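Local structure of mitogen (Streptococcus dysgalactiae, 2J4X) at residues N132-F137 with E192-S197; Y14-V18 with D141-K146; N57-Q62 with Y188-E192. The protein is a zinc-binding bacterial superantigen of the staphylococcal/streptococcal toxin family, probably acting as a toxin that stimulates T cells by bridging MHC class II and the T-cell receptor. All coordinates share one frame; numbering follows the deposited sequence.

Contact 1 of 3, residues N132-F137 with E192-S197; sequences NKFVTF and ETIDMS
Asp195 OD1 is gripped from its own segment by Ser197 and approached across the contact by Lys133. Ser197 OG donates to Asp195 OD1 at 2.6 Å. The backbone Ser197 N reaches Asp195 OD1 at 3.1 Å, which makes an Asx turn. Both donors come from the same face of the carboxylate, the hydroxyl from well above its plane. Lys133 NZ is a long salt-bridge partner, 3.9 Å from Asp195 OD1. The lysine chain runs alongside the aspartate and bends only at its last torsion, so NZ ends beside Ser197. Asp195 CG stands opposite its backbone N (chi1 -173°). This sets the carboxylate against the ring of Phe134, whose CZ lies 3.6 Å from Asp195 OD2, with the two planes 48° apart.

The backbones form a short antiparallel two-stranded sheet in the beta-grasp domain. Met196 N bonds to Lys133 O at 2.6 Å. Ile194 N bonds to Val135 O at 2.6 Å, almost straight (177° at the hydrogen). The return bond from Val135 N to Ile194 O is longer. Past the strand, Phe137 N meets Glu192 O at 2.9 Å, from above the carbonyl plane.

Phe134 and Asp195 share one face. The other, buried face carries Val135 and Ile194. Met196 adds to this side, its chain folded back so that SD lies 3.4 Å from Val135 CG2. Ile194 CG1 meets the CB of Phe137. Val135, Ile194 and Met196 all touch Ile140 of helix 137-150, and Ile194 also reaches Ile170 and Tyr172. Thr136 is the N-cap of the helix, with OG1 bonded to Glu139 N. Glu192 OE1 forms a salt bridge to Lys178, which also makes a cation-pi contact with the Phe137 ring.

Contact 2 of 3, residues Y14-V18 with D141-K146; sequences YMKDV and DVRLRK
Arg145 points its CB toward Tyr14, and the chain runs out extended from CG to NE. CD sits over the middle of the Tyr14 ring, 3.4 Å from the ring centroid and 10° off the normal, a clear CH-pi contact. NE lies just past CD and donates a nearly straight bond to Asp141 OD1 at 3.0 Å, part of a salt bridge one helical turn back. NH2 adds weak bonds to both carboxylate oxygens of Asp141. The salt bridge probably helps to fix the rotation of the guanidinium, whose face lies against Tyr14 OH. The guanidinium plane is 22° from that of the ring. NH1 passes beyond the rim of the ring, with Tyr14 CE2 3.3 Å away, and bonds to Thr184 O. Tyr188 OH bonds to both Tyr14 OH and Asp141 OD2. Val142 CG2 meets the edge of the same ring, 3.9 Å from Tyr14 CE1. Its other methyl, CG1, meets Val18 CG1 tip to tip at 4.0 Å.

Lys146 works on the backbone of the loop. Its chain is straight until chi4 (-76°), where NZ turns onto two carbonyls. Lys146 NZ donates to Lys16 O at 2.6 Å and to Tyr14 O at 3.1 Å. The amino group thus ties the end of helix 7-14 to the turn that follows.

The contact joins the N-terminal helix and its exit loop to helix 137-150 of the beta-grasp domain. Strand 71-84 adjoins it: Leu77 touches Tyr14 and Tyr75 touches Val18.

Contact 3 of 3, residues N57-Q62 with Y188-E192; sequences NVSPAQ and YTDNE
Two torsions help to bring the Thr189 methyl to the Asn57 amide. Thr189 chi1 of 55° puts CG2 beside its own backbone N. Asn57 holds CG opposite its backbone N (chi1 169°). The Asn57 amide then slants across the methyl, with ND2 3.4 Å from Thr189 CG2. The same ND2 bonds to Asp93 OD2, and Thr189 OG1 bonds to Asn187, so both side chains have polar partners beyond this contact.

The backbones meet through one hydrogen bond, from Ser59 N to Thr189 O at 3.0 Å. Thr189 O is modelled too close to a neighbour, so this bond is less certain. Ser59 also starts helix 60-65: its OG, 3.0 Å from Gln62 N, accepts the N-capping bond. Asn191 has a positive phi (50°), and its CB points toward segment 57-62. Its OD1 bonds to Leu96 N. The aliphatic part of Gln62 lies near this turn, with CG 3.6 Å from Asp190 O. On the far side, Asp190 OD1 accepts from Glu192 N through its anti lone pair at 3.3 Å.

That bond closes an Asx turn leading into strand 193-195. The contact sets the loop before this strand against the N-terminus of helix 60-65, at the interface of the OB-fold and beta-grasp domains, the two-domain architecture of the staphylococcal and streptococcal superantigens.

How the contacts relate
Contact 1 lies within the beta-grasp domain, while contacts 2 and 3 join that domain to the OB-fold domain. All three are partly buried. Contact 2 is the most central, its centre about 6 Å from that of the chain, against about 11 and 13 Å for contacts 1 and 3. Contact 1, built on paired strands, has a buried apolar side and a partly exposed one with Asp195 and Phe134. Contact 2 rests on ring packing and a lysine, contact 3 on a loop and a helix start. Strand 134-136 runs into the helix of contact 2, and contacts 1 and 3 share Glu192. Tyr188 of segment 188-192 reaches contact 2, its hydroxyl probably hydrogen-bonded to Asp141 and Tyr14.

Contact 1 of 3, residues N132-F137 with E192-S197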
loop_
_atom_site.group_PDB
_atom_site.type_symbol
_atom_site.label_atom_id
_atom_site.label_comp_id
_atom_site.label_asym_id
_atom_site.label_seq_id
_atom_site.Cartn_x
_atom_site.Cartn_y
_atom_site.Cartn_z
ATOM N N ASN A 132 12.862 5.830 3.309
ATOM C CA ASN A 132 12.413 6.520 4.531
ATOM C C ASN A 132 12.229 5.499 5.641
ATOM O O ASN A 132 11.828 4.357 5.388
ATOM C CB ASN A 132 11.105 7.251 4.293
ATOM C CG ASN A 132 11.295 8.467 3.447
ATOM O OD1 ASN A 132 12.060 9.358 3.823
ATOM N ND2 ASN A 132 10.624 8.523 2.291
ATOM N N LYS A 133 12.532 5.909 6.869
ATOM C CA LYS A 133 12.428 5.028 8.028
ATOM C C LYS A 133 10.974 4.662 8.264
ATOM O O LYS A 133 10.654 3.566 8.742
ATOM C CB LYS A 133 12.980 5.738 9.258
ATOM C CG LYS A 133 12.965 4.905 10.522
ATOM C CD LYS A 133 13.603 5.663 11.665
ATOM C CE LYS A 133 14.170 4.685 12.652
ATOM N NZ LYS A 133 15.166 3.806 11.970
ATOM N N PHE A 134 10.102 5.611 7.924
ATOM C CA PHE A 134 8.664 5.443 8.078
ATOM C C PHE A 134 7.970 5.430 6.735
ATOM O O PHE A 134 8.123 6.347 5.945
ATOM C CB PHE A 134 8.086 6.554 8.994
ATOM C CG PHE A 134 8.519 6.413 10.442
ATOM C CD1 PHE A 134 9.614 7.128 10.937
ATOM C CD2 PHE A 134 7.927 5.439 11.268
ATOM C CE1 PHE A 134 10.123 6.862 12.232
ATOM C CE2 PHE A 134 8.431 5.173 12.553
ATOM C CZ PHE A 134 9.530 5.883 13.030
ATOM N N VAL A 135 7.251 4.346 6.464
ATOM C CA VAL A 135 6.490 4.216 5.223
ATOM C C VAL A 135 5.106 3.698 5.610
ATOM O O VAL A 135 4.971 2.889 6.533
ATOM C CB VAL A 135 7.157 3.218 4.176
ATOM C CG1 VAL A 135 8.642 3.534 4.009
ATOM C CG2 VAL A 135 6.933 1.774 4.576
ATOM N N THR A 136 4.075 4.174 4.926
ATOM C CA THR A 136 2.736 3.710 5.229
ATOM C C THR A 136 2.633 2.220 4.905
ATOM O O THR A 136 3.351 1.722 4.035
ATOM C CB THR A 136 1.661 4.437 4.381
ATOM O OG1 THR A 136 2.004 4.360 2.984
ATOM C CG2 THR A 136 1.526 5.869 4.822
ATOM N N PHE A 137 1.757 1.516 5.621
ATOM C CA PHE A 137 1.500 0.111 5.352
ATOM C C PHE A 137 0.858 0.028 3.945
ATOM O O PHE A 137 1.108 -0.919 3.194
ATOM C CB PHE A 137 0.539 -0.461 6.398
ATOM C CG PHE A 137 -0.022 -1.813 6.030
ATOM C CD1 PHE A 137 0.773 -2.949 6.078
ATOM C CD2 PHE A 137 -1.340 -1.939 5.577
ATOM C CE1 PHE A 137 0.268 -4.177 5.682
ATOM C CE2 PHE A 137 -1.847 -3.176 5.175
ATOM C CZ PHE A 137 -1.037 -4.284 5.231
ATOM N N GLU A 192 -1.836 3.913 8.694
ATOM C CA GLU A 192 -0.953 3.096 9.515
ATOM C C GLU A 192 0.422 3.230 8.868
ATOM O O GLU A 192 0.519 3.200 7.645
ATOM C CB GLU A 192 -1.416 1.638 9.474
ATOM C CG GLU A 192 -1.021 0.829 10.695
ATOM C CD GLU A 192 -1.189 -0.686 10.522
ATOM O OE1 GLU A 192 -2.118 -1.116 9.781
ATOM O OE2 GLU A 192 -0.393 -1.445 11.149
ATOM N N THR A 193 1.466 3.424 9.673
ATOM C CA THR A 193 2.852 3.537 9.175
ATOM C C THR A 193 3.761 2.428 9.762
ATOM O O THR A 193 3.593 2.006 10.905
ATOM C CB THR A 193 3.479 4.913 9.514
ATOM O OG1 THR A 193 3.317 5.170 10.911
ATOM C CG2 THR A 193 2.811 6.026 8.731
ATOM N N ILE A 194 4.719 1.955 8.974
ATOM C CA ILE A 194 5.611 0.896 9.416
ATOM C C ILE A 194 6.989 1.487 9.650
ATOM O O ILE A 194 7.441 2.316 8.879
ATOM C CB ILE A 194 5.709 -0.223 8.326
ATOM C CG1 ILE A 194 4.307 -0.725 7.971
ATOM C CG2 ILE A 194 6.565 -1.409 8.820
ATOM C CD1 ILE A 194 3.591 -1.457 9.096
ATOM N N ASP A 195 7.653 1.080 10.724
ATOM C CA ASP A 195 9.007 1.567 11.014
ATOM C C ASP A 195 9.882 0.591 10.260
ATOM O O ASP A 195 10.047 -0.553 10.692
ATOM C CB ASP A 195 9.326 1.459 12.509
ATOM C CG ASP A 195 10.657 2.116 12.883
ATOM O OD1 ASP A 195 11.599 2.130 12.046
ATOM O OD2 ASP A 195 10.758 2.609 14.035
ATOM N N MET A 196 10.459 1.029 9.150
ATOM C CA MET A 196 11.243 0.106 8.353
ATOM C C MET A 196 12.473 -0.484 9.038
ATOM O O MET A 196 12.907 -1.591 8.686
ATOM C CB MET A 196 11.609 0.755 7.010
ATOM C CG MET A 196 10.401 1.085 6.112
ATOM S SD MET A 196 9.248 -0.307 5.885
ATOM C CE MET A 196 10.248 -1.459 5.012
ATOM N N SER A 197 13.013 0.231 10.027
ATOM C CA SER A 197 14.206 -0.243 10.744
ATOM C C SER A 197 13.938 -1.484 11.591
ATOM O O SER A 197 14.868 -2.227 11.899
ATOM C CB SER A 197 14.822 0.870 11.621
ATOM O OG SER A 197 13.962 1.268 12.679
#

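Contact 2 of 3, residues Y14-V18 with D141-K146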
loop_
_atom_site.group_PDB
_atom_site.type_symbol
_atom_site.label_atom_id
_atom_site.label_comp_id
_atom_site.label_asym_id
_atom_site.label_seq_id
_atom_site.Cartn_x
_atom_site.Cartn_y
_atom_site.Cartn_z
ATOM N N TYR A 14 -6.117 -2.968 -7.493
ATOM C CA TYR A 14 -4.676 -2.768 -7.451
ATOM C C TYR A 14 -3.938 -2.527 -8.741
ATOM O O TYR A 14 -2.733 -2.341 -8.717
ATOM C CB TYR A 14 -4.017 -3.913 -6.672
ATOM C CG TYR A 14 -4.412 -3.920 -5.208
ATOM C CD1 TYR A 14 -3.795 -3.049 -4.300
ATOM C CD2 TYR A 14 -5.458 -4.737 -4.740
ATOM C CE1 TYR A 14 -4.209 -2.979 -2.963
ATOM C CE2 TYR A 14 -5.878 -4.676 -3.409
ATOM C CZ TYR A 14 -5.253 -3.794 -2.526
ATOM O OH TYR A 14 -5.674 -3.692 -1.226
ATOM N N MET A 15 -4.632 -2.512 -9.867
ATOM C CA MET A 15 -3.938 -2.243 -11.108
ATOM C C MET A 15 -3.871 -0.720 -11.326
ATOM O O MET A 15 -3.057 -0.219 -12.112
ATOM C CB MET A 15 -4.655 -2.898 -12.282
ATOM C CG MET A 15 -6.108 -2.512 -12.387
ATOM S SD MET A 15 -6.842 -2.866 -14.003
ATOM C CE MET A 15 -7.962 -1.404 -14.117
ATOM N N LYS A 16 -4.721 0.019 -10.627
ATOM C CA LYS A 16 -4.736 1.467 -10.753
ATOM C C LYS A 16 -3.398 2.126 -10.373
ATOM O O LYS A 16 -2.549 1.519 -9.717
ATOM C CB LYS A 16 -5.873 2.019 -9.908
ATOM C CG LYS A 16 -7.232 1.662 -10.469
ATOM C CD LYS A 16 -8.357 2.033 -9.512
ATOM C CE LYS A 16 -9.698 2.012 -10.225
ATOM N NZ LYS A 16 -9.664 0.980 -11.293
ATOM N N ASP A 17 -3.201 3.370 -10.801
ATOM C CA ASP A 17 -1.956 4.078 -10.509
ATOM C C ASP A 17 -1.969 4.604 -9.098
ATOM O O ASP A 17 -2.991 4.553 -8.413
ATOM C CB ASP A 17 -1.747 5.235 -11.481
ATOM C CG ASP A 17 -1.867 4.801 -12.942
ATOM O OD1 ASP A 17 -1.470 3.660 -13.268
ATOM O OD2 ASP A 17 -2.352 5.605 -13.769
ATOM N N VAL A 18 -0.829 5.107 -8.657
ATOM C CA VAL A 18 -0.732 5.636 -7.315
ATOM C C VAL A 18 -0.258 7.077 -7.379
ATOM O O VAL A 18 0.195 7.541 -8.433
ATOM C CB VAL A 18 0.270 4.809 -6.460
ATOM C CG1 VAL A 18 -0.105 3.317 -6.506
ATOM C CG2 VAL A 18 1.695 5.037 -6.947
ATOM N N ASP A 141 1.912 -2.634 1.090
ATOM C CA ASP A 141 0.884 -3.553 0.612
ATOM C C ASP A 141 0.638 -3.437 -0.884
ATOM O O ASP A 141 0.609 -4.442 -1.592
ATOM C CB ASP A 141 -0.417 -3.326 1.400
ATOM C CG ASP A 141 -1.422 -4.464 1.219
ATOM O OD1 ASP A 141 -0.991 -5.632 1.131
ATOM O OD2 ASP A 141 -2.639 -4.203 1.184
ATOM N N VAL A 142 0.462 -2.207 -1.355
ATOM C CA VAL A 142 0.235 -1.937 -2.768
ATOM C C VAL A 142 1.425 -2.303 -3.660
ATOM O O VAL A 142 1.251 -2.871 -4.728
ATOM C CB VAL A 142 -0.121 -0.435 -2.994
ATOM C CG1 VAL A 142 -0.052 -0.093 -4.499
ATOM C CG2 VAL A 142 -1.520 -0.145 -2.398
ATOM N N ARG A 143 2.637 -1.954 -3.256
ATOM C CA ARG A 143 3.796 -2.306 -4.060
ATOM C C ARG A 143 4.013 -3.844 -4.051
ATOM O O ARG A 143 4.405 -4.449 -5.075
ATOM C CB ARG A 143 5.036 -1.574 -3.526
ATOM C CG ARG A 143 4.960 -0.055 -3.641
ATOM C CD ARG A 143 6.205 0.616 -3.063
ATOM N NE ARG A 143 7.426 0.239 -3.775
ATOM C CZ ARG A 143 8.650 0.582 -3.391
ATOM N NH1 ARG A 143 8.818 1.306 -2.305
ATOM N NH2 ARG A 143 9.711 0.212 -4.089
ATOM N N LEU A 144 3.750 -4.480 -2.912
ATOM C CA LEU A 144 3.929 -5.923 -2.813
ATOM C C LEU A 144 2.938 -6.623 -3.711
ATOM O O LEU A 144 3.295 -7.586 -4.398
ATOM C CB LEU A 144 3.761 -6.413 -1.362
ATOM C CG LEU A 144 3.978 -7.918 -1.134
ATOM C CD1 LEU A 144 4.581 -8.162 0.236
ATOM C CD2 LEU A 144 2.668 -8.657 -1.300
ATOM N N ARG A 145 1.695 -6.149 -3.714
ATOM C CA ARG A 145 0.665 -6.769 -4.555
ATOM C C ARG A 145 0.966 -6.557 -6.036
ATOM O O ARG A 145 0.863 -7.495 -6.816
ATOM C CB ARG A 145 -0.729 -6.220 -4.218
ATOM C CG ARG A 145 -1.242 -6.671 -2.872
ATOM C CD ARG A 145 -2.548 -6.008 -2.510
ATOM N NE ARG A 145 -2.872 -6.207 -1.104
ATOM C CZ ARG A 145 -3.991 -6.765 -0.652
ATOM N NH1 ARG A 145 -4.921 -7.198 -1.488
ATOM N NH2 ARG A 145 -4.185 -6.864 0.647
ATOM N N LYS A 146 1.354 -5.336 -6.415
ATOM C CA LYS A 146 1.680 -5.007 -7.806
ATOM C C LYS A 146 2.860 -5.844 -8.319
ATOM O O LYS A 146 2.870 -6.285 -9.464
ATOM C CB LYS A 146 1.971 -3.511 -7.946
ATOM C CG LYS A 146 0.723 -2.651 -8.033
ATOM C CD LYS A 146 1.085 -1.154 -8.080
ATOM C CE LYS A 146 -0.124 -0.232 -8.233
ATOM N NZ LYS A 146 -0.648 -0.225 -9.611
#

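Contact 3 of 3, residues N57-Q62 with Y188-E192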
loop_
_atom_site.group_PDB
_atom_site.type_symbol
_atom_site.label_atom_id
_atom_site.label_comp_id
_atom_site.label_asym_id
_atom_site.label_seq_id
_atom_site.Cartn_x
_atom_site.Cartn_y
_atom_site.Cartn_z
ATOM N N ASN A 57 -9.037 10.612 1.570
ATOM C CA ASN A 57 -10.069 10.275 2.527
ATOM C C ASN A 57 -9.315 9.638 3.684
ATOM O O ASN A 57 -8.523 8.714 3.471
ATOM C CB ASN A 57 -11.063 9.306 1.870
ATOM C CG ASN A 57 -12.027 8.670 2.854
ATOM O OD1 ASN A 57 -12.537 9.321 3.767
ATOM N ND2 ASN A 57 -12.297 7.378 2.658
ATOM N N VAL A 58 -9.524 10.161 4.896
ATOM C CA VAL A 58 -8.861 9.652 6.101
ATOM C C VAL A 58 -9.879 9.502 7.235
ATOM O O VAL A 58 -10.977 10.024 7.130
ATOM C CB VAL A 58 -7.711 10.592 6.562
ATOM C CG1 VAL A 58 -6.618 9.777 7.202
ATOM C CG2 VAL A 58 -7.111 11.334 5.386
ATOM N N SER A 59 -9.526 8.785 8.301
ATOM C CA SER A 59 -10.437 8.569 9.433
ATOM C C SER A 59 -10.637 9.829 10.254
ATOM O O SER A 59 -9.749 10.676 10.305
ATOM C CB SER A 59 -9.894 7.496 10.373
ATOM O OG SER A 59 -8.770 7.974 11.090
ATOM N N PRO A 60 -11.799 9.958 10.932
ATOM C CA PRO A 60 -12.050 11.154 11.746
ATOM C C PRO A 60 -10.844 11.437 12.646
ATOM O O PRO A 60 -10.439 12.590 12.832
ATOM C CB PRO A 60 -13.295 10.772 12.542
ATOM C CG PRO A 60 -14.027 9.873 11.588
ATOM C CD PRO A 60 -12.912 8.997 11.062
ATOM N N ALA A 61 -10.262 10.363 13.172
ATOM C CA ALA A 61 -9.109 10.455 14.051
ATOM C C ALA A 61 -7.905 11.055 13.332
ATOM O O ALA A 61 -7.258 11.979 13.839
ATOM C CB ALA A 61 -8.766 9.080 14.599
ATOM N N GLN A 62 -7.597 10.533 12.150
ATOM C CA GLN A 62 -6.463 11.030 11.378
ATOM C C GLN A 62 -6.652 12.477 10.937
ATOM O O GLN A 62 -5.690 13.228 10.870
ATOM C CB GLN A 62 -6.242 10.157 10.146
ATOM C CG GLN A 62 -5.584 8.860 10.432
ATOM C CD GLN A 62 -4.263 9.074 11.085
ATOM O OE1 GLN A 62 -3.980 8.503 12.135
ATOM N NE2 GLN A 62 -3.436 9.909 10.474
ATOM N N TYR A 188 -7.262 1.641 4.347
ATOM C CA TYR A 188 -6.081 2.499 4.361
ATOM C C TYR A 188 -6.337 3.904 4.922
ATOM O O TYR A 188 -5.416 4.716 5.036
ATOM C CB TYR A 188 -5.500 2.622 2.940
ATOM C CG TYR A 188 -5.127 1.324 2.257
ATOM C CD1 TYR A 188 -4.335 0.378 2.894
ATOM C CD2 TYR A 188 -5.502 1.093 0.932
ATOM C CE1 TYR A 188 -3.914 -0.776 2.218
ATOM C CE2 TYR A 188 -5.096 -0.037 0.247
ATOM C CZ TYR A 188 -4.298 -0.972 0.887
ATOM O OH TYR A 188 -3.853 -2.078 0.184
ATOM N N THR A 189 -7.579 4.190 5.285
ATOM C CA THR A 189 -7.898 5.512 5.806
ATOM C C THR A 189 -7.202 5.859 7.139
ATOM O O THR A 189 -7.160 7.029 7.531
ATOM C CB THR A 189 -9.441 5.693 5.934
ATOM O OG1 THR A 189 -9.989 4.636 6.732
ATOM C CG2 THR A 189 -10.103 5.666 4.556
ATOM N N ASP A 190 -6.629 4.869 7.828
ATOM C CA ASP A 190 -5.955 5.146 9.102
ATOM C C ASP A 190 -4.479 5.530 9.037
ATOM O O ASP A 190 -3.862 5.765 10.071
ATOM C CB ASP A 190 -6.121 3.978 10.083
ATOM C CG ASP A 190 -5.850 2.637 9.455
ATOM O OD1 ASP A 190 -4.734 2.443 8.913
ATOM O OD2 ASP A 190 -6.767 1.780 9.514
ATOM N N ASN A 191 -3.916 5.609 7.836
ATOM C CA ASN A 191 -2.520 5.987 7.668
ATOM C C ASN A 191 -1.593 5.205 8.540
ATOM O O ASN A 191 -0.661 5.772 9.085
ATOM C CB ASN A 191 -2.304 7.458 7.982
ATOM C CG ASN A 191 -2.817 8.351 6.909
ATOM O OD1 ASN A 191 -2.461 8.183 5.752
ATOM N ND2 ASN A 191 -3.664 9.320 7.277
ATOM N N GLU A 192 -1.836 3.913 8.694
ATOM C CA GLU A 192 -0.953 3.096 9.515
ATOM C C GLU A 192 0.422 3.230 8.868
ATOM O O GLU A 192 0.519 3.200 7.645
ATOM C CB GLU A 192 -1.416 1.638 9.474
ATOM C CG GLU A 192 -1.021 0.829 10.695
ATOM C CD GLU A 192 -1.189 -0.686 10.522
ATOM O OE1 GLU A 192 -2.118 -1.116 9.781
ATOM O OE2 GLU A 192 -0.393 -1.445 11.149
#